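PDB 2FIW: GCN5-related N-acetyltransferase:Aminotransferase, class-II from Rhodopseudomonas palustris, which binds acetyl coenzyme A and, as a member of the GNAT family, probably transfers its acetyl group to an amine acceptor. Local coordinates for residues A[22-34]-A[86-98]. Numbering follows the deposited sequence. Where two conformers were deposited one is given.
Sequences AAIFVASIEQLTA and DMLYVHPDYVGRD. With ACO (acetyl coenzyme *a), chain C.
Phe25 turns the edge of its ring, atoms CD2 and CE2, onto one face of Tyr89 in a T-shaped stack, the centroids 4.8 Å apart and the planes at 65°. Placing CG anti to the backbone N (chi1 167°) lays Phe25 alongside Tyr89, both side chains pointing the same way. Ile29, one helical turn on, brings CG1 to 3.9 Å from Tyr89 CE1 and covers a face of Phe25 with CD1. Tyrosine suits this buried place because its ring fills the space between helix and cofactor while its hydroxyl, in this buried setting, bonds to Trp45 NE1. Replacing it by an alanine would probably open a gap beneath Phe25 and leave the Trp45 indole nitrogen without its phenolic partner. Ser28, small enough to let helix and strand approach, sets OG at the edge of the Tyr89 ring, 3.0 Å from Val90 O and 2.6 Å from O9P of acetyl coenzyme A. The backbone N of Val90 donates a nearly straight bond to the same O9P, and that of Gly96 bonds to the pyrophosphate oxygen O4A, as expected of the GNAT cofactor site.

Toward solvent the contact is made by more exposed residues. Ala27, with merely a methyl to accommodate, meets Pro92 CD at 3.8 Å, and the exposed Gln31 lays its extended chain across the proline ring, CD 3.4 Å from Pro92 CG, an apolar use of a polar residue. Leu32 CD1 reaches Val95 CG1 at 3.6 Å and also lies against the pantetheine amide, while Val95 borders the pyrophosphate.

The segment 22-32 of helix 18-32 crosses strand segment 86-90 at 78°. The strand pairs with strand 72-80, whose Phe76 also touches Phe25; helix 52-60 adds Phe55 to the aromatic cluster, and helix 39-46 supplies Trp45.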
# COMPACT_ATOMS: atom_id res chain seq x y z
N ALA A 22 7.79 7.94 4.16
CA ALA A 22 8.02 8.57 2.87
C ALA A 22 9.16 7.88 2.17
O ALA A 22 9.12 7.74 0.96
CB ALA A 22 8.31 10.08 3.04
N ALA A 23 10.15 7.42 2.93
CA ALA A 23 11.28 6.66 2.43
C ALA A 23 10.94 5.25 1.94
O ALA A 23 11.50 4.78 0.94
CB ALA A 23 12.38 6.62 3.46
N ILE A 24 10.04 4.56 2.62
CA ILE A 24 9.60 3.22 2.18
C ILE A 24 8.80 3.33 0.89
O ILE A 24 8.89 2.48 0.00
CB ILE A 24 8.73 2.50 3.27
CG1 ILE A 24 9.61 2.01 4.43
CG2 ILE A 24 7.95 1.34 2.68
CD1 ILE A 24 8.85 1.79 5.74
N PHE A 25 8.01 4.40 0.81
CA PHE A 25 7.09 4.69 -0.28
C PHE A 25 7.88 4.96 -1.58
O PHE A 25 7.62 4.31 -2.61
CB PHE A 25 6.21 5.87 0.15
CG PHE A 25 5.40 6.51 -0.96
CD1 PHE A 25 5.87 7.65 -1.62
CD2 PHE A 25 4.12 6.04 -1.26
CE1 PHE A 25 5.11 8.26 -2.61
CE2 PHE A 25 3.35 6.64 -2.23
CZ PHE A 25 3.82 7.76 -2.91
N VAL A 26 8.85 5.87 -1.53
CA VAL A 26 9.62 6.17 -2.74
C VAL A 26 10.52 5.00 -3.15
O VAL A 26 10.67 4.75 -4.34
CB VAL A 26 10.41 7.54 -2.72
CG1 VAL A 26 9.69 8.60 -1.93
CG2 VAL A 26 11.82 7.37 -2.24
N ALA A 27 11.11 4.28 -2.18
CA ALA A 27 12.00 3.16 -2.52
C ALA A 27 11.22 1.99 -3.11
O ALA A 27 11.69 1.32 -4.02
CB ALA A 27 12.77 2.73 -1.31
N SER A 28 10.02 1.76 -2.59
CA SER A 28 9.10 0.73 -3.10
C SER A 28 8.70 1.00 -4.56
O SER A 28 8.68 0.10 -5.39
CB SER A 28 7.85 0.71 -2.22
OG SER A 28 6.99 -0.35 -2.56
N ILE A 29 8.38 2.26 -4.85
CA ILE A 29 8.01 2.69 -6.19
C ILE A 29 9.19 2.60 -7.19
O ILE A 29 9.06 2.00 -8.26
CB ILE A 29 7.40 4.10 -6.14
CG1 ILE A 29 6.05 4.05 -5.41
CG2 ILE A 29 7.30 4.74 -7.56
CD1 ILE A 29 5.56 5.41 -4.95
N GLU A 30 10.32 3.21 -6.84
CA GLU A 30 11.50 3.19 -7.69
C GLU A 30 11.85 1.76 -8.10
O GLU A 30 11.93 1.43 -9.29
CB GLU A 30 12.69 3.82 -6.96
CG GLU A 30 12.57 5.33 -6.73
CD GLU A 30 13.72 5.89 -5.91
OE1 GLU A 30 14.39 5.10 -5.19
OE2 GLU A 30 13.94 7.12 -5.98
N GLN A 31 11.99 0.92 -7.09
CA GLN A 31 12.56 -0.42 -7.26
C GLN A 31 11.59 -1.53 -7.64
O GLN A 31 12.02 -2.56 -8.15
CB GLN A 31 13.38 -0.83 -6.02
CG GLN A 31 14.51 0.17 -5.65
CD GLN A 31 15.39 -0.29 -4.46
OE1 GLN A 31 15.87 -1.44 -4.42
NE2 GLN A 31 15.61 0.62 -3.50
N LEU A 32 10.28 -1.36 -7.41
CA LEU A 32 9.37 -2.51 -7.63
C LEU A 32 8.39 -2.39 -8.78
O LEU A 32 7.62 -3.32 -9.03
CB LEU A 32 8.64 -2.90 -6.34
CG LEU A 32 9.51 -3.23 -5.12
CD1 LEU A 32 8.71 -3.16 -3.84
CD2 LEU A 32 10.22 -4.60 -5.28
N THR A 33 8.42 -1.28 -9.50
CA THR A 33 7.37 -0.98 -10.48
C THR A 33 7.83 -0.88 -11.94
O THR A 33 7.03 -0.53 -12.80
CB THR A 33 6.60 0.31 -10.10
OG1 THR A 33 7.47 1.43 -10.24
CG2 THR A 33 6.09 0.27 -8.65
N ALA A 34 9.11 -1.18 -12.21
CA ALA A 34 9.72 -0.94 -13.53
C ALA A 34 9.08 -1.73 -14.66
O ALA A 34 9.04 -1.26 -15.80
CB ALA A 34 11.23 -1.21 -13.49
N ASP A 86 -6.12 2.47 0.65
CA ASP A 86 -5.55 3.65 0.03
C ASP A 86 -4.07 3.47 -0.34
O ASP A 86 -3.62 3.99 -1.36
CB ASP A 86 -5.72 4.86 0.94
CG ASP A 86 -5.43 6.17 0.24
OD1 ASP A 86 -6.01 6.41 -0.84
OD2 ASP A 86 -4.63 6.97 0.77
N MSE A 87 -3.33 2.74 0.48
CA MSE A 87 -1.89 2.60 0.34
C MSE A 87 -1.40 1.26 0.86
O MSE A 87 -1.90 0.76 1.88
CB MSE A 87 -1.17 3.73 1.08
CG MSE A 87 -1.53 5.11 0.55
SE MSE A 87 -0.49 6.51 1.32
CE MSE A 87 -1.19 6.46 3.00
N LEU A 88 -0.42 0.70 0.14
CA LEU A 88 0.27 -0.53 0.50
C LEU A 88 1.66 -0.44 -0.10
O LEU A 88 1.80 -0.47 -1.32
CB LEU A 88 -0.43 -1.75 -0.10
CG LEU A 88 -0.30 -3.12 0.60
CD1 LEU A 88 -0.33 -4.27 -0.41
CD2 LEU A 88 0.87 -3.29 1.57
N TYR A 89 2.68 -0.31 0.74
CA TYR A 89 4.06 -0.15 0.28
C TYR A 89 5.01 -0.89 1.21
O TYR A 89 5.14 -0.57 2.39
CB TYR A 89 4.45 1.35 0.16
CG TYR A 89 3.59 2.07 -0.83
CD1 TYR A 89 3.94 2.11 -2.19
CD2 TYR A 89 2.39 2.68 -0.44
CE1 TYR A 89 3.13 2.75 -3.13
CE2 TYR A 89 1.56 3.33 -1.37
CZ TYR A 89 1.94 3.36 -2.72
OH TYR A 89 1.13 3.99 -3.65
N VAL A 90 5.65 -1.92 0.67
CA VAL A 90 6.68 -2.67 1.38
C VAL A 90 8.03 -2.24 0.83
O VAL A 90 8.18 -2.08 -0.38
CB VAL A 90 6.48 -4.20 1.19
CG1 VAL A 90 7.60 -5.02 1.92
CG2 VAL A 90 5.08 -4.60 1.67
N HIS A 91 9.02 -2.06 1.70
CA HIS A 91 10.37 -1.70 1.28
C HIS A 91 10.88 -2.78 0.33
O HIS A 91 10.60 -3.96 0.56
CB HIS A 91 11.30 -1.54 2.49
CG HIS A 91 12.57 -0.82 2.17
ND1 HIS A 91 13.72 -1.48 1.76
CD2 HIS A 91 12.87 0.50 2.17
CE1 HIS A 91 14.67 -0.59 1.52
NE2 HIS A 91 14.19 0.62 1.77
N PRO A 92 11.59 -2.39 -0.76
CA PRO A 92 12.10 -3.37 -1.74
C PRO A 92 13.03 -4.45 -1.16
O PRO A 92 13.06 -5.56 -1.66
CB PRO A 92 12.85 -2.50 -2.76
CG PRO A 92 13.02 -1.19 -2.13
CD PRO A 92 11.92 -1.01 -1.16
N ASP A 93 13.77 -4.12 -0.11
CA ASP A 93 14.61 -5.09 0.58
C ASP A 93 13.84 -6.13 1.40
O ASP A 93 14.45 -7.10 1.85
CB ASP A 93 15.66 -4.36 1.42
CG ASP A 93 16.69 -3.65 0.56
OD1 ASP A 93 17.02 -4.18 -0.52
OD2 ASP A 93 17.16 -2.55 0.93
N TYR A 94 12.53 -5.96 1.57
CA TYR A 94 11.76 -6.86 2.43
C TYR A 94 10.54 -7.50 1.81
O TYR A 94 9.66 -8.02 2.52
CB TYR A 94 11.38 -6.16 3.72
CG TYR A 94 12.60 -5.74 4.51
CD1 TYR A 94 13.19 -6.61 5.43
CD2 TYR A 94 13.17 -4.48 4.32
CE1 TYR A 94 14.31 -6.24 6.14
CE2 TYR A 94 14.31 -4.10 5.02
CZ TYR A 94 14.87 -4.99 5.93
OH TYR A 94 15.97 -4.60 6.65
N VAL A 95 10.48 -7.48 0.48
CA VAL A 95 9.34 -8.05 -0.27
C VAL A 95 9.45 -9.57 -0.27
O VAL A 95 10.52 -10.11 0.00
CB VAL A 95 9.23 -7.46 -1.72
CG1 VAL A 95 8.87 -6.00 -1.67
CG2 VAL A 95 10.54 -7.65 -2.51
N GLY A 96 8.35 -10.27 -0.54
CA GLY A 96 8.32 -11.73 -0.50
C GLY A 96 8.45 -12.37 0.89
O GLY A 96 8.90 -13.51 1.03
N ARG A 97 8.05 -11.64 1.93
CA ARG A 97 8.26 -12.07 3.30
C ARG A 97 6.94 -12.06 4.06
O ARG A 97 6.92 -12.08 5.29
CB ARG A 97 9.29 -11.14 3.97
CG ARG A 97 10.72 -11.52 3.64
CD ARG A 97 11.69 -10.35 3.71
NE ARG A 97 12.57 -10.41 4.86
CZ ARG A 97 13.85 -10.02 4.89
NH1 ARG A 97 14.45 -9.54 3.80
NH2 ARG A 97 14.53 -10.12 6.03
N ASP A 98 5.84 -12.03 3.31
CA ASP A 98 4.47 -11.87 3.84
C ASP A 98 4.20 -10.59 4.66
O ASP A 98 3.28 -10.55 5.47
CB ASP A 98 4.00 -13.14 4.57
CG ASP A 98 3.66 -14.28 3.60
OD1 ASP A 98 3.78 -15.46 4.00
OD2 ASP A 98 3.28 -13.99 2.43
N1A ACO C . 8.56 -17.92 -0.74
C2A ACO C . 7.95 -17.67 -1.91
N3A ACO C . 7.00 -16.72 -2.02
C4A ACO C . 6.60 -15.97 -0.94
C5A ACO C . 7.18 -16.17 0.30
C6A ACO C . 8.24 -17.23 0.39
N6A ACO C . 8.86 -17.50 1.56
N7A ACO C . 6.61 -15.31 1.16
C8A ACO C . 5.69 -14.59 0.47
N9A ACO C . 5.69 -15.00 -0.80
C1B ACO C . 4.87 -14.50 -1.94
C2B ACO C . 3.37 -14.58 -1.74
O2B ACO C . 2.88 -15.89 -2.05
C3B ACO C . 2.87 -13.54 -2.73
O3B ACO C . 2.53 -14.13 -3.99
P3B ACO C . 1.47 -13.45 -5.00
O7A ACO C . 2.17 -12.28 -5.67
O8A ACO C . 0.33 -13.02 -4.12
O9A ACO C . 1.14 -14.60 -5.94
C4B ACO C . 4.04 -12.56 -2.91
O4B ACO C . 5.17 -13.14 -2.27
C5B ACO C . 3.77 -11.19 -2.29
O5B ACO C . 3.25 -11.40 -0.96
P1A ACO C . 3.79 -10.61 0.33
O1A ACO C . 5.21 -11.05 0.64
O2A ACO C . 2.69 -10.75 1.35
O3A ACO C . 3.78 -9.09 -0.23
P2A ACO C . 5.04 -8.12 -0.20
O4A ACO C . 6.03 -8.61 -1.22
O5A ACO C . 5.46 -7.96 1.23
O6A ACO C . 4.42 -6.71 -0.70
CBP ACO C . 3.48 -5.19 -2.43
CCP ACO C . 3.45 -6.56 -1.75
CDP ACO C . 2.52 -5.24 -3.62
CEP ACO C . 3.05 -4.11 -1.45
CAP ACO C . 4.91 -4.82 -2.91
OAP ACO C . 5.34 -5.66 -3.99
C9P ACO C . 5.20 -3.36 -3.23
O9P ACO C . 5.60 -2.53 -2.27
N8P ACO C . 5.08 -2.94 -4.42
C7P ACO C . 5.35 -1.61 -4.98
C6P ACO C . 4.35 -0.53 -4.54
C5P ACO C . 2.98 -0.92 -5.00
O5P ACO C . 2.79 -1.37 -6.12
N4P ACO C . 2.01 -0.77 -4.11
C3P ACO C . 0.62 -1.11 -4.31
C2P ACO C . -0.04 0.09 -4.98
S1P ACO C . -1.76 -0.18 -4.72
C ACO C . -2.17 0.89 -3.51
O ACO C . -1.32 1.32 -2.75
CH3 ACO C . -3.44 1.26 -3.42